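Local coordinates for protein phenolpthiocerol synthesis type-I polyketide synthase ppsA (Mycobacterium bovis, PDB 7AKC) that serves as the acyltransferase domain that probably selects extender units for a polyketide synthase making the phthiocerol and phenolphthiocerol lipid core, at residues A[28-33]-A[81-86]; A[89-94]-A[115-120]; A[134-139]-A[223-228]. All coordinates share one frame; numbering follows the deposited sequence.

Contact 1: residues A[28-33]-A[81-86]; sequences SGRGSQ and EQIQLG
Arg30 lies across Gln84 at about a right angle, joining the loop 28-33 to helix 81-86. The closer part of the contact is at the Gln84 amide. With the side chain bent at chi2 (-60°), Gln84 NE2 approaches the aliphatic part of the arginine, 3.8 Å from Arg30 CG. Gln84 OE1 lies 3.4 Å from Gly29 O; both are acceptors, so this is an approach without a hydrogen bond. The guanidinium and amide planes are 66° apart and do not stack. Packing is slacker farther along the arginine, where Ile83 CG2 sits over one guanidinium face, 4.4 Å from Arg30 NE. Here the polar end is held within its own loop and by Glu210 of the same chain: Arg30 NH1 donates a bent bond to Gly31 O (3.2 Å, 136° at the hydrogen), and NH2 makes a salt bridge to Glu210. The loop carries the Gly-x-Gly-Ser-Gln sequence familiar from acyltransferases. It leaves strand 23-27, in the middle of the parallel sheet, and Gly29 N bonds weakly to His111 ND1, within the probable nucleophile elbow. Gln84 also packs on Thr134 and Ser138 of helix 127-141.

Contact 2: residues A[89-94]-A[115-120]; sequences GMQLAL and EVAAAV
Helices 89-94 and 115-120 run in roughly the same direction, 33° apart, with their axes 10.1 Å from each other at closest and the CA atoms of Gln91 and Ala117 7.0 Å apart. Gln91 points at the second helix; its chain, extended beyond CG (chi2 167°), carries the amide across, and Gln91 OE1 lies 3.3 Å from Ala117 CB. That oxygen accepts a hydrogen bond from a water 3.1 Å from Gln91 OE1, and the same water accepts a weak bond from Ala117 N, bridging the helices. The amide's other end is engaged too: NE2 bonds to Ser28 O, which fixes how the group is turned. At the next residue, and about a turn beyond Ala117 on the other helix, the contact becomes apolar. Leu92 CD2 lies 3.8 Å from Val120 CG1, the two side chains meeting nearly perpendicularly, and the same methyl is 4.2 Å from Ala117 O. Helix 115-121 follows strand 107-110 and the probable nucleophile elbow. Tyr27 of strand 23-27 touches Gln91, Ala117 and Ala118, while Val116 packs on helix 127-141 and Ala119 on Trp260 of helix 257-265.

Contact 3: residues A[134-139]-A[223-228]; sequences TATRSR and PAMRSE
Arg137 and Met225 meet by hydrocarbon and sulfur where helices 134-139 and 223-228 pass antiparallel, 153° between their directions and 10.3 Å between their axes. The arginine starts at the methionine: Met225 SD lies 3.7 Å from Arg137 CA and 3.8 Å from Arg137 CB, and CB is also 4.0 Å from Met225 CE. Next along the chain, Arg137 CG, anti to the backbone N (chi1 -176°), is 4.1 Å from Met225 SD. A bend at chi3 (54°) then turns the guanidinium away from the methionine. At the tip, NH2 gives a weak hydrogen bond to Met113 O, and the side chain also touches Val116, Asn263 and Met264. In the sequence between the two helices lies the four-stranded antiparallel sheet, consistent with the small ferredoxin-like subdomain inserted in the hydrolase-like core of acyltransferases; the contact therefore joins helices from before and after that insertion. On the outer side of the pair, Thr136 offers its methyl group to Glu228, with Thr136 CG2 3.5 Å from Glu228 OE2 and 3.8 Å from Glu228 CB. The threonine hydroxyl faces its own helix and bonds to Arg132 O. In helix 223-228, Ser227 OG donates to Pro223 O (2.9 Å) from one face of the carbonyl plane, while Ser227 N reaches the same oxygen from the opposite face. Met225 packs further against Leu140, Trp260 and Met264.

How the contacts relate
From the N terminus, strand 23-27 runs into the loop 28-33, and contact 1 closes the long excursion, of which 35-73 are not modelled, that returns at the start of helix 79-100. Farther along that helix, contact 2 opens; its shorter loop holds strand 107-110 and the probable nucleophile elbow. Contact 3 closes the longest of the three, around the antiparallel sheet. The loops follow one another in series, neither nesting nor crossing. In space they adjoin: contacts 1 and 2 share helix 79-100, whose earlier part faces helix 127-141 of contact 3, and helices 115-121 and 127-141, which follow each other in the chain, bring contact 2 against contact 3.

Contact 1: residues A[28-33]-A[81-86]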
loop_
_atom_site.group_PDB
_atom_site.type_symbol
_atom_site.label_atom_id
_atom_site.label_comp_id
_atom_site.label_asym_id
_atom_site.label_seq_id
_atom_site.Cartn_x
_atom_site.Cartn_y
_atom_site.Cartn_z
ATOM N N SER A 28 -3.122 -3.332 -3.961
ATOM C CA SER A 28 -3.508 -2.324 -2.974
ATOM C C SER A 28 -3.534 -2.931 -1.560
ATOM O O SER A 28 -3.665 -4.154 -1.422
ATOM C CB SER A 28 -4.865 -1.732 -3.339
ATOM O OG SER A 28 -5.914 -2.663 -3.142
ATOM N N GLY A 29 -3.468 -2.070 -0.536
ATOM C CA GLY A 29 -3.481 -2.490 0.860
ATOM C C GLY A 29 -4.840 -2.861 1.408
ATOM O O GLY A 29 -5.018 -3.953 1.961
ATOM N N ARG A 30 -5.808 -1.958 1.283
ATOM C CA ARG A 30 -7.165 -2.235 1.752
ATOM C C ARG A 30 -8.110 -1.880 0.623
ATOM O O ARG A 30 -8.730 -0.821 0.639
ATOM C CB ARG A 30 -7.497 -1.469 3.063
ATOM C CG ARG A 30 -8.580 -2.134 3.962
ATOM C CD ARG A 30 -9.949 -2.068 3.325
ATOM N NE ARG A 30 -11.067 -2.432 4.205
ATOM C CZ ARG A 30 -12.322 -2.578 3.782
ATOM N NH1 ARG A 30 -12.623 -2.410 2.496
ATOM N NH2 ARG A 30 -13.282 -2.912 4.637
ATOM N N GLY A 31 -8.183 -2.749 -0.369
ATOM C CA GLY A 31 -9.094 -2.544 -1.485
ATOM C C GLY A 31 -10.532 -2.826 -1.083
ATOM O O GLY A 31 -10.808 -3.245 0.054
ATOM N N SER A 32 -11.475 -2.585 -2.010
ATOM C CA SER A 32 -12.883 -2.871 -1.717
ATOM C C SER A 32 -13.081 -4.374 -1.574
ATOM O O SER A 32 -12.374 -5.159 -2.200
ATOM C CB SER A 32 -13.786 -2.339 -2.821
ATOM O OG SER A 32 -13.468 -0.999 -3.160
ATOM N N GLN A 33 -14.026 -4.766 -0.719
ATOM C CA GLN A 33 -14.386 -6.159 -0.438
ATOM C C GLN A 33 -15.888 -6.198 -0.105
ATOM O O GLN A 33 -16.416 -5.190 0.364
ATOM C CB GLN A 33 -13.565 -6.698 0.746
ATOM N N GLU A 81 -8.743 -9.664 10.360
ATOM C CA GLU A 81 -8.114 -10.923 9.946
ATOM C C GLU A 81 -8.829 -11.570 8.729
ATOM O O GLU A 81 -8.204 -11.775 7.684
ATOM C CB GLU A 81 -8.009 -11.875 11.146
ATOM C CG GLU A 81 -7.239 -11.263 12.303
ATOM C CD GLU A 81 -7.465 -11.931 13.641
ATOM O OE1 GLU A 81 -8.330 -11.450 14.414
ATOM O OE2 GLU A 81 -6.765 -12.935 13.916
ATOM N N GLN A 82 -10.144 -11.828 8.835
ATOM C CA GLN A 82 -10.905 -12.395 7.715
ATOM C C GLN A 82 -10.856 -11.493 6.483
ATOM O O GLN A 82 -10.625 -11.998 5.387
ATOM C CB GLN A 82 -12.381 -12.615 8.097
ATOM C CG GLN A 82 -12.677 -13.918 8.821
ATOM C CD GLN A 82 -14.050 -14.435 8.425
ATOM O OE1 GLN A 82 -15.071 -13.725 8.490
ATOM N NE2 GLN A 82 -14.106 -15.694 8.008
ATOM N N ILE A 83 -11.079 -10.169 6.636
ATOM C CA ILE A 83 -11.063 -9.252 5.486
ATOM C C ILE A 83 -9.707 -9.254 4.760
ATOM O O ILE A 83 -9.678 -9.392 3.530
ATOM C CB ILE A 83 -11.544 -7.836 5.886
ATOM C CG1 ILE A 83 -13.072 -7.814 5.990
ATOM C CG2 ILE A 83 -11.053 -6.741 4.910
ATOM C CD1 ILE A 83 -13.645 -6.813 6.999
ATOM N N GLN A 84 -8.593 -9.146 5.505
ATOM C CA GLN A 84 -7.262 -9.143 4.884
ATOM C C GLN A 84 -6.935 -10.472 4.209
ATOM O O GLN A 84 -6.284 -10.475 3.172
ATOM C CB GLN A 84 -6.166 -8.732 5.885
ATOM C CG GLN A 84 -6.268 -7.280 6.364
ATOM C CD GLN A 84 -6.163 -6.288 5.237
ATOM O OE1 GLN A 84 -5.418 -6.482 4.269
ATOM N NE2 GLN A 84 -6.892 -5.204 5.321
ATOM N N LEU A 85 -7.461 -11.603 4.737
ATOM C CA LEU A 85 -7.251 -12.914 4.135
ATOM C C LEU A 85 -8.022 -13.070 2.813
ATOM O O LEU A 85 -7.460 -13.576 1.829
ATOM C CB LEU A 85 -7.583 -14.035 5.119
ATOM C CG LEU A 85 -6.557 -14.189 6.244
ATOM C CD1 LEU A 85 -7.081 -15.124 7.336
ATOM C CD2 LEU A 85 -5.206 -14.657 5.690
ATOM N N GLY A 86 -9.263 -12.582 2.775
ATOM C CA GLY A 86 -10.044 -12.578 1.544
ATOM C C GLY A 86 -9.402 -11.652 0.512
ATOM O O GLY A 86 -9.387 -11.971 -0.683
#

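Contact 2: residues A[89-94]-A[115-120]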
loop_
_atom_site.group_PDB
_atom_site.type_symbol
_atom_site.label_atom_id
_atom_site.label_comp_id
_atom_site.label_asym_id
_atom_site.label_seq_id
_atom_site.Cartn_x
_atom_site.Cartn_y
_atom_site.Cartn_z
ATOM N N GLY A 89 -6.290 -13.450 -0.855
ATOM C CA GLY A 89 -6.779 -14.627 -1.575
ATOM C C GLY A 89 -7.239 -14.239 -2.967
ATOM O O GLY A 89 -6.793 -14.803 -3.961
ATOM N N MET A 90 -8.025 -13.163 -3.024
ATOM C CA MET A 90 -8.558 -12.584 -4.250
ATOM C C MET A 90 -7.434 -12.028 -5.123
ATOM O O MET A 90 -7.474 -12.212 -6.331
ATOM C CB MET A 90 -9.567 -11.483 -3.893
ATOM C CG MET A 90 -10.298 -10.928 -5.069
ATOM S SD MET A 90 -11.771 -11.891 -5.501
ATOM C CE MET A 90 -12.319 -10.937 -6.864
ATOM N N GLN A 91 -6.407 -11.407 -4.522
ATOM C CA GLN A 91 -5.259 -10.873 -5.265
ATOM C C GLN A 91 -4.462 -12.009 -5.950
ATOM O O GLN A 91 -4.192 -11.934 -7.143
ATOM C CB GLN A 91 -4.359 -10.025 -4.351
ATOM C CG GLN A 91 -4.944 -8.643 -4.025
ATOM C CD GLN A 91 -4.197 -7.973 -2.892
ATOM O OE1 GLN A 91 -3.660 -8.632 -2.008
ATOM N NE2 GLN A 91 -4.117 -6.644 -2.888
ATOM N N LEU A 92 -4.154 -13.078 -5.203
ATOM C CA LEU A 92 -3.414 -14.218 -5.730
ATOM C C LEU A 92 -4.197 -14.967 -6.810
ATOM O O LEU A 92 -3.594 -15.406 -7.793
ATOM C CB LEU A 92 -3.006 -15.183 -4.603
ATOM C CG LEU A 92 -2.043 -14.632 -3.544
ATOM C CD1 LEU A 92 -1.666 -15.717 -2.558
ATOM C CD2 LEU A 92 -0.774 -14.024 -4.183
ATOM N N ALA A 93 -5.528 -15.079 -6.657
ATOM C CA ALA A 93 -6.331 -15.777 -7.663
ATOM C C ALA A 93 -6.574 -14.927 -8.916
ATOM O O ALA A 93 -6.588 -15.479 -10.030
ATOM C CB ALA A 93 -7.643 -16.294 -7.074
ATOM N N LEU A 94 -6.743 -13.602 -8.752
ATOM C CA LEU A 94 -6.923 -12.713 -9.899
ATOM C C LEU A 94 -5.618 -12.632 -10.687
ATOM O O LEU A 94 -5.667 -12.637 -11.914
ATOM C CB LEU A 94 -7.363 -11.298 -9.505
ATOM C CG LEU A 94 -8.799 -11.110 -9.034
ATOM C CD1 LEU A 94 -8.997 -9.697 -8.468
ATOM C CD2 LEU A 94 -9.793 -11.411 -10.126
ATOM N N GLU A 115 1.833 -5.051 -0.073
ATOM C CA GLU A 115 3.216 -5.463 -0.353
ATOM C C GLU A 115 3.427 -6.951 -0.013
ATOM O O GLU A 115 4.275 -7.591 -0.625
ATOM C CB GLU A 115 4.227 -4.553 0.375
ATOM C CG GLU A 115 5.667 -4.908 0.050
ATOM C CD GLU A 115 6.567 -3.693 0.125
ATOM O OE1 GLU A 115 7.518 -3.727 0.933
ATOM O OE2 GLU A 115 6.334 -2.721 -0.627
ATOM N N VAL A 116 2.628 -7.534 0.905
ATOM C CA VAL A 116 2.731 -8.987 1.168
ATOM C C VAL A 116 2.386 -9.756 -0.111
ATOM O O VAL A 116 3.167 -10.615 -0.547
ATOM C CB VAL A 116 1.858 -9.465 2.348
ATOM C CG1 VAL A 116 1.810 -10.995 2.406
ATOM C CG2 VAL A 116 2.381 -8.910 3.654
ATOM N N ALA A 117 1.236 -9.433 -0.733
ATOM C CA ALA A 117 0.822 -10.151 -1.947
ATOM C C ALA A 117 1.784 -9.945 -3.097
ATOM O O ALA A 117 2.026 -10.883 -3.867
ATOM C CB ALA A 117 -0.582 -9.736 -2.353
ATOM N N ALA A 118 2.349 -8.731 -3.205
ATOM C CA ALA A 118 3.326 -8.396 -4.237
ATOM C C ALA A 118 4.592 -9.203 -3.992
ATOM O O ALA A 118 5.136 -9.754 -4.945
ATOM C CB ALA A 118 3.643 -6.893 -4.220
ATOM N N ALA A 119 5.036 -9.344 -2.730
ATOM C CA ALA A 119 6.207 -10.179 -2.417
ATOM C C ALA A 119 5.960 -11.620 -2.776
ATOM O O ALA A 119 6.899 -12.294 -3.195
ATOM C CB ALA A 119 6.585 -10.068 -0.949
ATOM N N VAL A 120 4.712 -12.117 -2.615
ATOM C CA VAL A 120 4.387 -13.498 -2.996
ATOM C C VAL A 120 4.438 -13.668 -4.518
ATOM O O VAL A 120 5.008 -14.648 -5.004
ATOM C CB VAL A 120 3.016 -13.947 -2.429
ATOM C CG1 VAL A 120 2.594 -15.302 -2.995
ATOM C CG2 VAL A 120 3.054 -14.005 -0.912
HETATM O O HOH W 1 -1.669 -8.163 0.377
#

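Contact 3: residues A[134-139]-A[223-228]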
loop_
_atom_site.group_PDB
_atom_site.type_symbol
_atom_site.label_atom_id
_atom_site.label_comp_id
_atom_site.label_asym_id
_atom_site.label_seq_id
_atom_site.Cartn_x
_atom_site.Cartn_y
_atom_site.Cartn_z
ATOM N N THR A 134 0.148 -12.260 6.715
ATOM C CA THR A 134 -1.164 -11.627 6.741
ATOM C C THR A 134 -1.891 -11.930 8.026
ATOM O O THR A 134 -2.285 -11.001 8.709
ATOM C CB THR A 134 -1.995 -12.026 5.504
ATOM O OG1 THR A 134 -1.244 -11.696 4.328
ATOM C CG2 THR A 134 -3.329 -11.291 5.466
ATOM N N ALA A 135 -1.998 -13.222 8.398
ATOM C CA ALA A 135 -2.667 -13.631 9.625
ATOM C C ALA A 135 -1.943 -13.144 10.875
ATOM O O ALA A 135 -2.607 -12.669 11.786
ATOM C CB ALA A 135 -2.859 -15.163 9.657
ATOM N N THR A 136 -0.607 -13.237 10.926
ATOM C CA THR A 136 0.162 -12.791 12.094
ATOM C C THR A 136 -0.043 -11.282 12.332
ATOM O O THR A 136 -0.539 -10.880 13.384
ATOM C CB THR A 136 1.647 -13.196 11.957
ATOM O OG1 THR A 136 1.772 -14.591 12.114
ATOM C CG2 THR A 136 2.541 -12.499 12.955
ATOM N N ARG A 137 0.205 -10.477 11.310
ATOM C CA ARG A 137 0.027 -9.024 11.365
ATOM C C ARG A 137 -1.426 -8.638 11.684
ATOM O O ARG A 137 -1.632 -7.774 12.540
ATOM C CB ARG A 137 0.471 -8.400 10.035
ATOM C CG ARG A 137 0.422 -6.881 9.978
ATOM C CD ARG A 137 0.904 -6.385 8.602
ATOM N NE ARG A 137 0.169 -7.006 7.494
ATOM C CZ ARG A 137 0.501 -6.885 6.208
ATOM N NH1 ARG A 137 1.588 -6.208 5.857
ATOM N NH2 ARG A 137 -0.282 -7.388 5.265
ATOM N N SER A 138 -2.423 -9.251 11.011
ATOM C CA SER A 138 -3.837 -8.916 11.264
ATOM C C SER A 138 -4.264 -9.203 12.703
ATOM O O SER A 138 -5.005 -8.412 13.279
ATOM C CB SER A 138 -4.771 -9.658 10.310
ATOM O OG SER A 138 -4.763 -9.135 8.993
ATOM N N ARG A 139 -3.775 -10.302 13.288
ATOM C CA ARG A 139 -4.096 -10.683 14.668
ATOM C C ARG A 139 -3.475 -9.653 15.631
ATOM O O ARG A 139 -4.161 -9.177 16.545
ATOM C CB ARG A 139 -3.588 -12.116 14.930
ATOM C CG ARG A 139 -3.571 -12.544 16.396
ATOM C CD ARG A 139 -3.541 -14.079 16.467
ATOM N N PRO A 223 7.750 -5.278 18.015
ATOM C CA PRO A 223 8.468 -6.397 18.648
ATOM C C PRO A 223 7.780 -7.732 18.418
ATOM O O PRO A 223 8.463 -8.725 18.148
ATOM C CB PRO A 223 8.496 -6.011 20.131
ATOM C CG PRO A 223 8.409 -4.516 20.124
ATOM C CD PRO A 223 7.414 -4.238 19.009
ATOM N N ALA A 224 6.442 -7.763 18.501
ATOM C CA ALA A 224 5.647 -8.978 18.282
ATOM C C ALA A 224 5.855 -9.479 16.854
ATOM O O ALA A 224 6.096 -10.673 16.648
ATOM N N MET A 225 5.859 -8.564 15.875
ATOM C CA MET A 225 6.080 -8.915 14.477
ATOM C C MET A 225 7.443 -9.541 14.283
ATOM O O MET A 225 7.540 -10.592 13.651
ATOM C CB MET A 225 5.926 -7.693 13.560
ATOM C CG MET A 225 4.479 -7.274 13.415
ATOM S SD MET A 225 3.554 -8.278 12.206
ATOM C CE MET A 225 4.423 -7.841 10.687
ATOM N N ARG A 226 8.490 -8.917 14.830
ATOM C CA ARG A 226 9.843 -9.442 14.667
ATOM C C ARG A 226 9.997 -10.810 15.326
ATOM O O ARG A 226 10.767 -11.642 14.836
ATOM C CB ARG A 226 10.883 -8.452 15.202
ATOM C CG ARG A 226 10.894 -7.124 14.469
ATOM C CD ARG A 226 11.698 -6.137 15.272
ATOM N NE ARG A 226 11.684 -4.789 14.708
ATOM C CZ ARG A 226 11.454 -3.686 15.415
ATOM N NH1 ARG A 226 11.189 -3.763 16.717
ATOM N NH2 ARG A 226 11.467 -2.499 14.824
ATOM N N SER A 227 9.254 -11.060 16.420
ATOM C CA SER A 227 9.301 -12.322 17.150
ATOM C C SER A 227 8.500 -13.456 16.492
ATOM O O SER A 227 9.022 -14.568 16.358
ATOM C CB SER A 227 8.802 -12.116 18.580
ATOM O OG SER A 227 9.564 -11.145 19.277
ATOM N N GLU A 228 7.230 -13.202 16.125
ATOM C CA GLU A 228 6.332 -14.210 15.560
ATOM C C GLU A 228 6.653 -14.622 14.123
ATOM O O GLU A 228 6.214 -15.692 13.683
ATOM C CB GLU A 228 4.869 -13.765 15.676
ATOM C CG GLU A 228 4.417 -13.587 17.114
ATOM C CD GLU A 228 2.952 -13.232 17.286
ATOM O OE1 GLU A 228 2.578 -12.742 18.376
ATOM O OE2 GLU A 228 2.174 -13.453 16.330
#